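Side-chain contact in putative oxidoreductase (Thermus thermophilus, PDB 2ISM), which belongs to the glucose/sorbosone dehydrogenase family of beta-propeller proteins and is probably an oxidoreductase: residues Gln106-Arg111 and Gly117-Val122. Sequence-based numbering, arbitrary orientation.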
loop_
_atom_site.group_PDB
_atom_site.type_symbol
_atom_site.label_atom_id
_atom_site.label_comp_id
_atom_site.label_asym_id
_atom_site.label_seq_id
_atom_site.Cartn_x
_atom_site.Cartn_y
_atom_site.Cartn_z
ATOM N N GLN B 106 16.600 2.015 -30.312
ATOM C CA GLN B 106 17.499 2.971 -29.693
ATOM C C GLN B 106 16.823 3.642 -28.519
ATOM O O GLN B 106 15.603 3.605 -28.384
ATOM C CB GLN B 106 17.899 4.055 -30.701
ATOM C CG GLN B 106 16.712 4.697 -31.398
ATOM C CD GLN B 106 17.088 5.894 -32.258
ATOM O OE1 GLN B 106 18.098 5.884 -32.966
ATOM N NE2 GLN B 106 16.259 6.924 -32.214
ATOM N N VAL B 107 17.639 4.244 -27.668
ATOM C CA VAL B 107 17.140 4.989 -26.534
ATOM C C VAL B 107 17.473 6.422 -26.891
ATOM O O VAL B 107 18.622 6.736 -27.203
ATOM C CB VAL B 107 17.867 4.635 -25.225
ATOM C CG1 VAL B 107 17.417 5.590 -24.125
ATOM C CG2 VAL B 107 17.555 3.195 -24.822
ATOM N N VAL B 108 16.467 7.281 -26.880
ATOM C CA VAL B 108 16.678 8.681 -27.195
ATOM C C VAL B 108 16.324 9.504 -25.969
ATOM O O VAL B 108 15.784 8.988 -24.992
ATOM C CB VAL B 108 15.810 9.140 -28.392
ATOM C CG1 VAL B 108 16.233 8.399 -29.649
ATOM C CG2 VAL B 108 14.332 8.896 -28.100
ATOM N N ARG B 109 16.643 10.786 -26.033
ATOM C CA ARG B 109 16.373 11.701 -24.947
ATOM C C ARG B 109 15.726 12.950 -25.544
ATOM O O ARG B 109 16.175 13.440 -26.578
ATOM C CB ARG B 109 17.697 12.058 -24.264
ATOM C CG ARG B 109 17.570 12.879 -23.019
ATOM C CD ARG B 109 18.898 12.954 -22.278
ATOM N NE ARG B 109 19.815 13.966 -22.795
ATOM C CZ ARG B 109 20.950 14.305 -22.187
ATOM N NH1 ARG B 109 21.291 13.706 -21.053
ATOM N NH2 ARG B 109 21.734 15.247 -22.697
ATOM N N LEU B 110 14.668 13.446 -24.908
ATOM C CA LEU B 110 13.984 14.652 -25.368
ATOM C C LEU B 110 14.205 15.764 -24.347
ATOM O O LEU B 110 14.309 15.498 -23.148
ATOM C CB LEU B 110 12.473 14.424 -25.499
ATOM C CG LEU B 110 11.912 13.305 -26.376
ATOM C CD1 LEU B 110 10.425 13.556 -26.591
ATOM C CD2 LEU B 110 12.627 13.268 -27.709
ATOM N N ARG B 111 14.276 17.004 -24.817
ATOM C CA ARG B 111 14.446 18.134 -23.911
ATOM C C ARG B 111 13.054 18.615 -23.503
ATOM O O ARG B 111 12.205 18.904 -24.351
ATOM C CB ARG B 111 15.229 19.268 -24.588
ATOM C CG ARG B 111 15.249 20.570 -23.781
ATOM C CD ARG B 111 16.136 21.620 -24.431
ATOM N NE ARG B 111 17.553 21.376 -24.174
ATOM C CZ ARG B 111 18.145 21.596 -23.004
ATOM N NH1 ARG B 111 17.445 22.071 -21.982
ATOM N NH2 ARG B 111 19.437 21.337 -22.855
ATOM N N GLY B 117 7.900 18.389 -25.528
ATOM C CA GLY B 117 9.258 17.894 -25.501
ATOM C C GLY B 117 9.755 17.823 -26.928
ATOM O O GLY B 117 8.959 17.655 -27.854
ATOM N N VAL B 118 11.060 17.977 -27.117
ATOM C CA VAL B 118 11.648 17.908 -28.448
ATOM C C VAL B 118 12.904 17.056 -28.406
ATOM O O VAL B 118 13.681 17.126 -27.453
ATOM C CB VAL B 118 12.006 19.316 -29.007
ATOM C CG1 VAL B 118 10.733 20.115 -29.258
ATOM C CG2 VAL B 118 12.911 20.058 -28.039
ATOM N N LEU B 119 13.092 16.251 -29.446
ATOM C CA LEU B 119 14.247 15.375 -29.541
ATOM C C LEU B 119 15.534 16.123 -29.221
ATOM O O LEU B 119 15.807 17.181 -29.788
ATOM C CB LEU B 119 14.348 14.784 -30.948
ATOM C CG LEU B 119 14.438 13.260 -31.088
ATOM C CD1 LEU B 119 14.808 12.924 -32.525
ATOM C CD2 LEU B 119 15.471 12.689 -30.131
ATOM N N ASP B 120 16.316 15.574 -28.301
ATOM C CA ASP B 120 17.585 16.177 -27.929
ATOM C C ASP B 120 18.688 15.404 -28.639
ATOM O O ASP B 120 19.430 15.964 -29.447
ATOM C CB ASP B 120 17.780 16.119 -26.411
ATOM C CG ASP B 120 19.153 16.601 -25.981
ATOM O OD1 ASP B 120 19.557 17.704 -26.406
ATOM O OD2 ASP B 120 19.827 15.878 -25.216
ATOM N N ARG B 121 18.790 14.112 -28.346
ATOM C CA ARG B 121 19.799 13.278 -28.986
ATOM C C ARG B 121 19.605 11.793 -28.688
ATOM O O ARG B 121 18.848 11.419 -27.790
ATOM C CB ARG B 121 21.202 13.697 -28.539
ATOM C CG ARG B 121 21.611 13.192 -27.165
ATOM C CD ARG B 121 23.108 13.362 -26.970
ATOM N NE ARG B 121 23.685 12.300 -26.152
ATOM C CZ ARG B 121 23.774 12.336 -24.828
ATOM N NH1 ARG B 121 23.327 13.389 -24.161
ATOM N NH2 ARG B 121 24.310 11.319 -24.174
ATOM N N VAL B 122 20.292 10.952 -29.455
ATOM C CA VAL B 122 20.229 9.515 -29.254
ATOM C C VAL B 122 21.198 9.201 -28.119
ATOM O O VAL B 122 22.328 9.691 -28.106
ATOM C CB VAL B 122 20.653 8.751 -30.527
ATOM C CG1 VAL B 122 20.598 7.253 -30.281
ATOM C CG2 VAL B 122 19.737 9.129 -31.681
HETATM O O HOH W 1 21.016 18.710 -24.356
#
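Two successive amides converge on one carbonyl: Arg109 O accepts from Asp120 N at 2.7 Å, in the carbonyl plane, and from Arg121 N at 3.2 Å, tilted from that plane. This double acceptance defines a classic beta bulge, with Asp120 and Arg121 both set opposite Arg109 and the register shifted by one residue. On one side of it Arg109 N bonds back to Arg121 O; on the other, Arg111 and Val118 exchange a reciprocal pair of backbone bonds, the shorter from Arg111 N to Val118 O at 2.7 Å. The bulge also brings a carboxylate beside the Arg109 side chain. With CG anti to the backbone N (chi1 174°), Asp120 runs alongside Arg109 in the same direction and forms a side-on salt bridge through a single oxygen: OD2 takes Arg109 NE at 3.1 Å and Arg109 NH2 at 3.2 Å. OD2 lies in the guanidinium plane, and the carboxylate is turned only 21° from it. The other oxygen, OD1, accepts from a water that reaches weakly to Arg111 NH2. Over one face of the Arg109 guanidinium comes Arg121, its own plane steeply inclined at 79°, with NH1 just 2.9 Å from Arg109 NH2. Two donors meet there; Asp120, at the guanidinium edge, and Glu177, salt-bridged to Arg109 NH1 and more distantly paired with Arg121 NH1, probably offset the like charges. On the face away from the arginines, Val108 CG1 touches Val122 CG2. The Leu110 and Leu119 side chains diverge, although Leu119 CD2 still reaches Val108 CB (4.0 Å) and Leu110 CD2. The arrangement is a bulged antiparallel hairpin, joining the third strand, 104-112, to the fourth and outer strand, 117-127, of a four-stranded beta-propeller blade.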